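Long-range contacts in sulfoquinovosidase (Escherichia coli, PDB 5OHT), which hydrolyses sulfoquinovosyl diacylglycerides and simple sulfoquinovosides such as sulfoquinovosyl glycerol, releasing sulfoquinovose for breakdown as a carbon and sulfur source: residues 283-288 with 326-331; 506-511 with 535-540; 302-307 with 335-340. All coordinates share one frame; numbering follows the deposited sequence.

Interaction 1: residues 283-288 with 326-331. With 9VH ([(3~{S},4~{R},5~{R})-4,5-bis(oxidanyl)piperidin-3-yl]methanesulfonic acid), chain D.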
loop_
_atom_site.group_PDB
_atom_site.type_symbol
_atom_site.label_atom_id
_atom_site.label_comp_id
_atom_site.label_asym_id
_atom_site.label_seq_id
_atom_site.Cartn_x
_atom_site.Cartn_y
_atom_site.Cartn_z
ATOM N N ASN A 283 17.012 7.323 -15.896
ATOM C CA ASN A 283 15.931 8.289 -16.173
ATOM C C ASN A 283 15.798 9.401 -15.134
ATOM O O ASN A 283 14.991 10.341 -15.316
ATOM C CB ASN A 283 14.586 7.572 -16.357
ATOM C CG ASN A 283 13.982 7.082 -15.034
ATOM O OD1 ASN A 283 14.681 7.022 -14.019
ATOM N ND2 ASN A 283 12.671 6.791 -15.034
ATOM N N GLY A 284 16.571 9.329 -14.050
ATOM C CA GLY A 284 16.384 10.221 -12.915
ATOM C C GLY A 284 17.382 10.111 -11.780
ATOM O O GLY A 284 18.075 9.126 -11.648
ATOM N N ILE A 285 17.444 11.181 -11.000
ATOM C CA ILE A 285 18.147 11.254 -9.738
ATOM C C ILE A 285 17.100 11.563 -8.609
ATOM O O ILE A 285 16.368 12.550 -8.698
ATOM C CB ILE A 285 19.218 12.398 -9.778
ATOM C CG1 ILE A 285 20.367 12.007 -10.765
ATOM C CG2 ILE A 285 19.777 12.670 -8.402
ATOM C CD1 ILE A 285 21.184 13.218 -11.196
ATOM N N TRP A 286 17.067 10.741 -7.554
ATOM C CA TRP A 286 16.185 10.945 -6.398
ATOM C C TRP A 286 17.070 11.271 -5.198
ATOM O O TRP A 286 17.796 10.412 -4.696
ATOM C CB TRP A 286 15.283 9.708 -6.124
ATOM C CG TRP A 286 14.566 9.846 -4.823
ATOM C CD1 TRP A 286 13.731 10.842 -4.483
ATOM C CD2 TRP A 286 14.657 8.985 -3.675
ATOM N NE1 TRP A 286 13.295 10.693 -3.201
ATOM C CE2 TRP A 286 13.851 9.555 -2.672
ATOM C CE3 TRP A 286 15.341 7.800 -3.406
ATOM C CZ2 TRP A 286 13.722 8.979 -1.387
ATOM C CZ3 TRP A 286 15.223 7.224 -2.143
ATOM C CH2 TRP A 286 14.419 7.834 -1.141
ATOM N N ALA A 287 16.968 12.514 -4.717
ATOM C CA ALA A 287 17.857 13.035 -3.648
ATOM C C ALA A 287 17.008 13.528 -2.492
ATOM O O ALA A 287 16.582 14.683 -2.474
ATOM C CB ALA A 287 18.743 14.172 -4.154
ATOM N N GLN A 288 16.818 12.647 -1.503
ATOM C CA GLN A 288 15.884 12.965 -0.388
ATOM C C GLN A 288 16.423 14.121 0.501
ATOM O O GLN A 288 15.651 14.809 1.185
ATOM C CB GLN A 288 15.595 11.734 0.455
ATOM C CG GLN A 288 16.741 11.058 1.174
ATOM C CD GLN A 288 16.274 10.001 2.192
ATOM O OE1 GLN A 288 15.139 9.540 2.133
ATOM N NE2 GLN A 288 17.182 9.584 3.101
ATOM N N GLU A 326 19.308 16.529 -21.004
ATOM C CA GLU A 326 19.934 15.179 -21.206
ATOM C C GLU A 326 19.000 13.942 -20.940
ATOM O O GLU A 326 19.473 12.823 -20.936
ATOM C CB GLU A 326 21.181 15.075 -20.351
ATOM C CG GLU A 326 22.187 16.220 -20.547
ATOM C CD GLU A 326 23.203 16.355 -19.432
ATOM O OE1 GLU A 326 23.112 15.734 -18.330
ATOM O OE2 GLU A 326 24.104 17.183 -19.654
ATOM N N GLY A 327 17.693 14.155 -20.778
ATOM C CA GLY A 327 16.719 13.075 -20.522
ATOM C C GLY A 327 16.717 12.552 -19.073
ATOM O O GLY A 327 16.443 11.389 -18.854
ATOM N N VAL A 328 17.082 13.392 -18.092
ATOM C CA VAL A 328 17.160 12.979 -16.680
ATOM C C VAL A 328 16.285 13.898 -15.842
ATOM O O VAL A 328 16.427 15.138 -15.909
ATOM C CB VAL A 328 18.580 12.996 -16.154
ATOM C CG1 VAL A 328 18.594 12.624 -14.674
ATOM C CG2 VAL A 328 19.501 12.063 -16.959
ATOM N N GLN A 329 15.358 13.306 -15.070
ATOM C CA GLN A 329 14.526 14.042 -14.134
ATOM C C GLN A 329 15.151 14.107 -12.719
ATOM O O GLN A 329 15.969 13.287 -12.361
ATOM C CB GLN A 329 13.152 13.355 -14.009
ATOM C CG GLN A 329 12.296 13.408 -15.254
ATOM C CD GLN A 329 11.788 14.804 -15.585
ATOM O OE1 GLN A 329 11.391 15.581 -14.726
ATOM N NE2 GLN A 329 11.824 15.129 -16.850
ATOM N N PHE A 330 14.724 15.110 -11.931
ATOM C CA PHE A 330 15.113 15.279 -10.525
ATOM C C PHE A 330 13.898 15.115 -9.598
ATOM O O PHE A 330 12.893 15.828 -9.731
ATOM C CB PHE A 330 15.738 16.667 -10.242
ATOM C CG PHE A 330 16.197 16.845 -8.805
ATOM C CD1 PHE A 330 17.349 16.264 -8.385
ATOM C CD2 PHE A 330 15.437 17.583 -7.863
ATOM C CE1 PHE A 330 17.721 16.315 -7.038
ATOM C CE2 PHE A 330 15.841 17.680 -6.548
ATOM C CZ PHE A 330 16.972 17.046 -6.134
ATOM N N LEU A 331 14.039 14.222 -8.633
ATOM C CA LEU A 331 12.978 13.903 -7.652
ATOM C C LEU A 331 13.445 14.178 -6.217
ATOM O O LEU A 331 14.581 13.912 -5.872
ATOM C CB LEU A 331 12.536 12.410 -7.761
ATOM C CG LEU A 331 11.885 12.004 -9.106
ATOM C CD1 LEU A 331 12.965 11.674 -10.140
ATOM C CD2 LEU A 331 10.909 10.784 -8.919
HETATM O O1 9VH D . 14.869 9.298 7.660
HETATM S S1 9VH D . 13.796 10.074 7.131
HETATM O O2 9VH D . 13.918 11.477 6.974
HETATM O O3 9VH D . 12.576 9.896 7.984
HETATM C C1 9VH D . 13.346 9.464 5.518
HETATM C C2 9VH D . 13.151 7.943 5.375
HETATM C C3 9VH D . 11.976 7.418 6.185
HETATM N N1 9VH D . 10.769 6.962 5.468
HETATM C C4 9VH D . 11.060 5.960 4.431
HETATM C C5 9VH D . 12.479 6.030 3.854
HETATM O O4 9VH D . 12.492 5.592 2.510
HETATM C C6 9VH D . 13.069 7.437 3.924
HETATM O O5 9VH D . 14.387 7.387 3.371
HETATM O O HOH W 1 13.874 10.926 -17.868
#

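Interaction 2: residues 506-511 with 535-540. With 9VH ([(3~{S},4~{R},5~{R})-4,5-bis(oxidanyl)piperidin-3-yl]methanesulfonic acid), chain D.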
loop_
_atom_site.group_PDB
_atom_site.type_symbol
_atom_site.label_atom_id
_atom_site.label_comp_id
_atom_site.label_asym_id
_atom_site.label_seq_id
_atom_site.Cartn_x
_atom_site.Cartn_y
_atom_site.Cartn_z
ATOM N N GLY A 506 17.058 -3.146 -3.305
ATOM C CA GLY A 506 17.937 -3.503 -2.154
ATOM C C GLY A 506 17.415 -3.372 -0.740
ATOM O O GLY A 506 18.160 -3.653 0.212
ATOM N N GLY A 507 16.183 -2.896 -0.568
ATOM C CA GLY A 507 15.636 -2.676 0.764
ATOM C C GLY A 507 16.172 -1.400 1.423
ATOM O O GLY A 507 17.010 -0.710 0.830
ATOM N N TYR A 508 15.753 -1.167 2.666
ATOM C CA TYR A 508 16.028 0.053 3.427
ATOM C C TYR A 508 16.659 -0.113 4.813
ATOM O O TYR A 508 17.759 0.448 5.097
ATOM C CB TYR A 508 14.751 0.858 3.583
ATOM C CG TYR A 508 14.960 2.142 4.380
ATOM C CD1 TYR A 508 15.651 3.217 3.820
ATOM C CD2 TYR A 508 14.514 2.245 5.725
ATOM C CE1 TYR A 508 15.888 4.351 4.571
ATOM C CE2 TYR A 508 14.733 3.420 6.459
ATOM C CZ TYR A 508 15.442 4.439 5.883
ATOM O OH TYR A 508 15.647 5.593 6.610
ATOM N N THR A 509 15.982 -0.855 5.687
ATOM C CA THR A 509 16.275 -0.843 7.135
ATOM C C THR A 509 17.585 -1.575 7.487
ATOM O O THR A 509 17.705 -2.774 7.267
ATOM C CB THR A 509 15.123 -1.436 7.948
ATOM O OG1 THR A 509 13.847 -0.813 7.574
ATOM C CG2 THR A 509 15.435 -1.194 9.478
ATOM N N THR A 510 18.526 -0.819 8.044
ATOM C CA THR A 510 19.911 -1.261 8.237
ATOM C C THR A 510 20.195 -1.056 9.775
ATOM O O THR A 510 20.370 0.100 10.246
ATOM C CB THR A 510 20.829 -0.358 7.394
ATOM O OG1 THR A 510 20.384 -0.277 6.024
ATOM C CG2 THR A 510 22.261 -0.869 7.394
ATOM N N LEU A 511 20.146 -2.145 10.513
ATOM C CA LEU A 511 20.159 -2.192 11.987
ATOM C C LEU A 511 20.700 -3.514 12.462
ATOM O O LEU A 511 20.605 -4.551 11.775
ATOM C CB LEU A 511 18.728 -2.058 12.559
ATOM C CG LEU A 511 18.040 -0.748 12.480
ATOM C CD1 LEU A 511 16.592 -0.944 12.983
ATOM C CD2 LEU A 511 18.803 0.355 13.246
ATOM N N ARG A 535 13.825 2.068 -8.979
ATOM C CA ARG A 535 14.373 3.174 -8.178
ATOM C C ARG A 535 15.189 2.572 -7.064
ATOM O O ARG A 535 14.684 1.649 -6.404
ATOM C CB ARG A 535 13.278 4.055 -7.580
ATOM C CG ARG A 535 13.791 5.148 -6.613
ATOM C CD ARG A 535 12.663 5.873 -5.880
ATOM N NE ARG A 535 11.737 4.966 -5.147
ATOM C CZ ARG A 535 12.040 4.388 -3.993
ATOM N NH1 ARG A 535 13.216 4.592 -3.392
ATOM N NH2 ARG A 535 11.164 3.563 -3.410
ATOM N N THR A 536 16.430 3.084 -6.853
ATOM C CA THR A 536 17.281 2.592 -5.766
ATOM C C THR A 536 17.160 3.426 -4.473
ATOM O O THR A 536 16.538 4.496 -4.456
ATOM C CB THR A 536 18.788 2.526 -6.191
ATOM O OG1 THR A 536 19.340 3.835 -6.271
ATOM C CG2 THR A 536 19.004 1.748 -7.473
ATOM N N HIS A 537 17.774 2.924 -3.405
ATOM C CA HIS A 537 17.815 3.599 -2.080
ATOM C C HIS A 537 19.165 3.293 -1.411
ATOM O O HIS A 537 19.626 2.179 -1.428
ATOM C CB HIS A 537 16.626 3.104 -1.156
ATOM C CG HIS A 537 16.213 4.075 -0.079
ATOM N ND1 HIS A 537 17.116 4.890 0.593
ATOM C CD2 HIS A 537 14.974 4.411 0.391
ATOM C CE1 HIS A 537 16.441 5.703 1.397
ATOM N NE2 HIS A 537 15.130 5.454 1.279
ATOM N N GLU A 538 19.841 4.323 -0.894
ATOM C CA GLU A 538 21.081 4.071 -0.089
ATOM C C GLU A 538 20.875 3.314 1.230
ATOM O O GLU A 538 21.787 2.570 1.685
ATOM C CB GLU A 538 21.799 5.420 0.204
ATOM C CG GLU A 538 22.377 6.072 -1.054
ATOM C CD GLU A 538 23.237 7.350 -0.751
ATOM O OE1 GLU A 538 23.126 7.907 0.363
ATOM O OE2 GLU A 538 23.994 7.803 -1.689
ATOM N N GLY A 539 19.663 3.413 1.816
ATOM C CA GLY A 539 19.360 2.899 3.138
ATOM C C GLY A 539 19.618 3.977 4.207
ATOM O O GLY A 539 20.127 5.063 3.885
ATOM N N ASN A 540 19.293 3.662 5.474
ATOM C CA ASN A 540 19.443 4.647 6.601
ATOM C C ASN A 540 20.923 4.809 7.014
ATOM O O ASN A 540 21.277 5.853 7.577
ATOM C CB ASN A 540 18.553 4.302 7.828
ATOM C CG ASN A 540 18.784 2.954 8.387
ATOM O OD1 ASN A 540 18.496 1.931 7.722
ATOM N ND2 ASN A 540 19.307 2.887 9.665
HETATM O O1 9VH D . 14.869 9.298 7.660
HETATM S S1 9VH D . 13.796 10.074 7.131
HETATM O O2 9VH D . 13.918 11.477 6.974
HETATM O O3 9VH D . 12.576 9.896 7.984
HETATM C C1 9VH D . 13.346 9.464 5.518
HETATM C C2 9VH D . 13.151 7.943 5.375
HETATM C C3 9VH D . 11.976 7.418 6.185
HETATM N N1 9VH D . 10.769 6.962 5.468
HETATM C C4 9VH D . 11.060 5.960 4.431
HETATM C C5 9VH D . 12.479 6.030 3.854
HETATM O O4 9VH D . 12.492 5.592 2.510
HETATM C C6 9VH D . 13.069 7.437 3.924
HETATM O O5 9VH D . 14.387 7.387 3.371
#

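Interaction 3: residues 302-307 with 335-340. With 9VH ([(3~{S},4~{R},5~{R})-4,5-bis(oxidanyl)piperidin-3-yl]methanesulfonic acid), chain D.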
loop_
_atom_site.group_PDB
_atom_site.type_symbol
_atom_site.label_atom_id
_atom_site.label_comp_id
_atom_site.label_asym_id
_atom_site.label_seq_id
_atom_site.Cartn_x
_atom_site.Cartn_y
_atom_site.Cartn_z
ATOM N N VAL A 302 16.575 12.892 6.754
ATOM C CA VAL A 302 16.324 14.149 6.075
ATOM C C VAL A 302 16.020 15.264 7.143
ATOM O O VAL A 302 15.505 14.975 8.233
ATOM C CB VAL A 302 15.120 14.007 5.142
ATOM C CG1 VAL A 302 14.809 15.317 4.458
ATOM C CG2 VAL A 302 15.363 12.875 4.136
ATOM N N MET A 303 16.349 16.510 6.793
ATOM C CA MET A 303 15.944 17.700 7.592
ATOM C C MET A 303 14.528 18.069 7.213
ATOM O O MET A 303 14.314 18.509 6.074
ATOM C CB MET A 303 16.882 18.924 7.357
ATOM C CG MET A 303 16.473 20.161 8.186
ATOM S SD MET A 303 16.177 19.836 9.965
ATOM C CE MET A 303 17.790 19.458 10.530
ATOM N N TRP A 304 13.568 17.903 8.118
ATOM C CA TRP A 304 12.146 18.070 7.749
ATOM C C TRP A 304 11.731 19.541 7.739
ATOM O O TRP A 304 10.917 19.980 8.583
ATOM C CB TRP A 304 11.222 17.257 8.690
ATOM C CG TRP A 304 11.415 15.712 8.640
ATOM C CD1 TRP A 304 12.352 14.999 7.923
ATOM C CD2 TRP A 304 10.635 14.743 9.359
ATOM N NE1 TRP A 304 12.172 13.645 8.133
ATOM C CE2 TRP A 304 11.140 13.460 9.027
ATOM C CE3 TRP A 304 9.547 14.837 10.250
ATOM C CZ2 TRP A 304 10.587 12.301 9.536
ATOM C CZ3 TRP A 304 9.006 13.658 10.789
ATOM C CH2 TRP A 304 9.537 12.409 10.432
ATOM N N ASN A 305 12.263 20.302 6.756
ATOM C CA ASN A 305 11.796 21.653 6.453
ATOM C C ASN A 305 11.807 21.801 4.943
ATOM O O ASN A 305 12.863 21.715 4.333
ATOM C CB ASN A 305 12.728 22.686 7.136
ATOM C CG ASN A 305 12.114 24.084 7.141
ATOM O OD1 ASN A 305 11.085 24.303 7.759
ATOM N ND2 ASN A 305 12.747 25.013 6.444
ATOM N N TRP A 306 10.638 21.955 4.324
ATOM C CA TRP A 306 10.454 21.674 2.892
ATOM C C TRP A 306 10.793 22.846 1.959
ATOM O O TRP A 306 9.933 23.413 1.250
ATOM C CB TRP A 306 9.049 21.058 2.609
ATOM C CG TRP A 306 8.696 20.052 3.695
ATOM C CD1 TRP A 306 7.651 20.132 4.562
ATOM C CD2 TRP A 306 9.429 18.886 4.064
ATOM N NE1 TRP A 306 7.662 19.071 5.429
ATOM C CE2 TRP A 306 8.751 18.294 5.164
ATOM C CE3 TRP A 306 10.583 18.279 3.582
ATOM C CZ2 TRP A 306 9.163 17.120 5.751
ATOM C CZ3 TRP A 306 11.008 17.118 4.186
ATOM C CH2 TRP A 306 10.273 16.523 5.235
ATOM N N LYS A 307 12.075 23.205 2.021
ATOM C CA LYS A 307 12.660 24.277 1.230
ATOM C C LYS A 307 14.030 23.784 0.731
ATOM O O LYS A 307 14.794 23.214 1.498
ATOM C CB LYS A 307 12.862 25.511 2.113
ATOM C CG LYS A 307 11.584 26.219 2.449
ATOM C CD LYS A 307 11.739 27.206 3.606
ATOM C CE LYS A 307 10.441 27.990 3.863
ATOM N NZ LYS A 307 10.409 28.411 5.282
ATOM N N ASN A 335 7.030 15.104 3.570
ATOM C CA ASN A 335 6.045 14.452 4.441
ATOM C C ASN A 335 5.151 15.517 5.061
ATOM O O ASN A 335 5.441 16.733 4.909
ATOM C CB ASN A 335 6.694 13.417 5.401
ATOM C CG ASN A 335 7.387 14.046 6.600
ATOM O OD1 ASN A 335 6.837 14.931 7.246
ATOM N ND2 ASN A 335 8.611 13.563 6.901
ATOM N N PRO A 336 4.014 15.114 5.700
ATOM C CA PRO A 336 3.052 16.117 6.220
ATOM C C PRO A 336 3.325 16.638 7.638
ATOM O O PRO A 336 2.388 17.167 8.327
ATOM C CB PRO A 336 1.725 15.360 6.122
ATOM C CG PRO A 336 2.083 13.982 6.423
ATOM C CD PRO A 336 3.504 13.753 5.917
ATOM N N TYR A 337 4.557 16.443 8.124
ATOM C CA TYR A 337 5.015 16.967 9.409
ATOM C C TYR A 337 6.168 18.001 9.194
ATOM O O TYR A 337 6.755 18.093 8.092
ATOM C CB TYR A 337 5.480 15.813 10.332
ATOM C CG TYR A 337 4.622 14.529 10.215
ATOM C CD1 TYR A 337 3.219 14.594 10.350
ATOM C CD2 TYR A 337 5.204 13.284 10.008
ATOM C CE1 TYR A 337 2.410 13.459 10.224
ATOM C CE2 TYR A 337 4.403 12.125 9.912
ATOM C CZ TYR A 337 3.014 12.223 10.010
ATOM O OH TYR A 337 2.195 11.090 9.925
ATOM N N VAL A 338 6.476 18.765 10.244
ATOM C CA VAL A 338 7.414 19.914 10.115
ATOM C C VAL A 338 8.292 19.966 11.373
ATOM O O VAL A 338 7.768 20.111 12.490
ATOM C CB VAL A 338 6.701 21.229 9.807
ATOM C CG1 VAL A 338 6.255 21.278 8.338
ATOM C CG2 VAL A 338 5.495 21.469 10.713
ATOM N N ALA A 339 9.619 19.805 11.204
ATOM C CA ALA A 339 10.558 19.805 12.346
ATOM C C ALA A 339 10.382 21.119 13.227
ATOM O O ALA A 339 10.265 22.225 12.680
ATOM C CB ALA A 339 12.003 19.704 11.899
ATOM N N SER A 340 10.355 20.930 14.545
ATOM C CA SER A 340 10.002 21.980 15.497
ATOM C C SER A 340 11.082 23.074 15.600
ATOM O O SER A 340 10.755 24.180 16.024
ATOM C CB SER A 340 9.734 21.385 16.903
ATOM O OG SER A 340 10.937 20.798 17.432
HETATM O O1 9VH D . 14.869 9.298 7.660
HETATM S S1 9VH D . 13.796 10.074 7.131
HETATM O O2 9VH D . 13.918 11.477 6.974
HETATM O O3 9VH D . 12.576 9.896 7.984
HETATM C C1 9VH D . 13.346 9.464 5.518
HETATM C C2 9VH D . 13.151 7.943 5.375
HETATM C C3 9VH D . 11.976 7.418 6.185
HETATM N N1 9VH D . 10.769 6.962 5.468
HETATM C C4 9VH D . 11.060 5.960 4.431
HETATM C C5 9VH D . 12.479 6.030 3.854
HETATM O O4 9VH D . 12.492 5.592 2.510
HETATM C C6 9VH D . 13.069 7.437 3.924
HETATM O O5 9VH D . 14.387 7.387 3.371
HETATM O O HOH W 2 9.715 23.195 10.098
#

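Interaction 1: residues 283-288 with 326-331
Ile285 and Gln329 meet within the ladder that joins two parallel neighbours of the barrel sheet, strands 282-286 and 329-334. Ile285 N donates a hydrogen bond to Gln329 O (2.9 Å), and Ile285 O accepts one from Leu331 N, so Ile285 grips the two residues flanking Phe330. On either side of these bonds, Gln329 N donates in an almost straight line, 179°, to Asn283 O, and Ala287 N donates to Leu331 O at 3.0 Å. A water donates to both Asn283 O and Gly327 O, bridging the start of the pairing. There Gly327 closes helix 316-325 as the positive-phi residue of a Schellman motif.

The apolar contacts fall on both sides of the sheet. Trp286 shares a face with Leu331; its first torsion places the indole opposite the backbone N (chi1 171°), and CD1 lies 3.8 Å from Leu331 CB. The indole's polar end turns to Ala332 O. On the other face, Ile285 packs against helices 265-277 and 316-325, and Phe330 against helix 316-325. The phenyl ring also reaches past the last bridge, putting Phe330 CE1 3.7 Å from Ala287 CB. A CB on Gly284 would come tight against Leu331 CD1.

Just beyond the strand, the extended Gln288 chain holds OE1 2.6 Å from O5 of the bound piperidine sulfonate 9VH, which donates to it, while Gln262 takes up NE2.

Backbone bonds and apolar contacts on both faces thus fix the strand, consistent with a steady placement of the neutral amide of Gln288 just beyond it.

Interaction 2: residues 506-511 with 535-540
The backbones of 507-511 and 537-540 run nearly the same way, 12° apart end to end, and come closest at Tyr508 and Gly539, whose CA atoms are 4.4 Å apart. A CB on Gly539 would press on Tyr508 O, Thr510 OG1 and the preceding carbonyl O. Thr510 OG1 donates to Tyr508 O and is also hydrogen-bonded to Asn545.

Asn540 clasps Thr510 by both backbone polar atoms. Its OD1 accepts from Thr510 N on an in-plane lone pair (2.8 Å), and ND2 donates to Thr510 O at 3.0 Å, with Phe298 O as a second partner. With CG between the backbone N and the carbonyl carbon (chi1 57°), the side chain runs alongside Thr510 in the opposite direction. With an alanine here, Thr510 N and O and Phe298 O would probably lose these mates, and the Tyr508 face would lose the amide but keep CB.

Asn540 CB touches Tyr508 OH (3.4 Å), while OD1 lies over that ring face near the rim and 9VH C5 over the opposite one. Tyr508 and His537 meet obliquely, planes at 56°, with Tyr508 CD1 3.4 Å from His537 NE2. That nitrogen donates to 9VH O5 and shares a hydrogen bond with 9VH O4. Tyr508 also touches Asp472, the likely proton donor.

Such loops, following strands 501-505 and 535-536, build the substrate pocket of a family 31 TIM barrel.

Interaction 3: residues 302-307 with 335-340
Asn335 drives its amide nitrogen down onto the indole of Trp304: ND2 stands 3.2 Å above the ring plane, over its centre, with amide and ring planes 81° apart. The same nitrogen is also hydrogen-bonded to Tyr333 OH. Across the amide lies a second indole, and Asn335 OD1 is 3.5 Å from Trp306 CZ2, again with the planes nearly perpendicular. An Asx turn helps fix the amide between the two tryptophans, together with the bond to Tyr333: OD1 accepts from Tyr337 N in the carbonyl plane (2.9 Å), and chi1 of 78° holds the side chain close over its own backbone to reach it.

Two hydrogen bonds lace the segments together. Ala339 N donates to Trp304 O at 2.9 Å, and Trp306 NE1 donates to Tyr337 O, which lies in the plane of the indole, at 3.0 Å. Trp304 and Trp306 are each the centre of an inverse gamma turn. A water donates to both Asn305 OD1 and Ala339 O. Apolar contact adds Ala339 CB against Trp304 CB, and Tyr337 lies alongside the Trp304 indole, which also packs edge-to-face with Phe367, Phe370 and Phe406.

The indole so held points NE1 at the ligand: Trp304 NE1 donates to sulfonate oxygen O2 of 9VH in a nearly straight bond (3.0 Å, 175°), and Val302 N donates to the same O2.

Two uncharged N-H groups therefore grip one sulfonate oxygen, while Arg301 also bonds the ligand and brings a formal positive charge. The in-plane indole N-H and the backbone N-H are consistent with recognising the sulfonate by direction as well as by charge.

How the interactions relate
Going along the chain, interaction 1 opens at 283-288 and interaction 3 at 302-307; interaction 1 closes at 326-331, and interaction 3 closes at 335-340, just beyond strand 329-334. The two loops therefore cross, and they share helix 316-325. Interaction 2 comes later in series, closing a shorter loop that holds helix 518-528. Interaction 1 ties neighbouring barrel strands, interaction 2 joins the chain after strands 501-505 and 535-536, and interaction 3 joins the loop after strand 299-302 to strand 337-339. Trp286 links interaction 1 to interaction 2, meeting His537 edge-to-face and Arg535 by a cation-pi contact; Gln288 O packs on Val302 CG1 of interaction 3. Interactions 2 and 3 do not touch, but all three meet at 9VH.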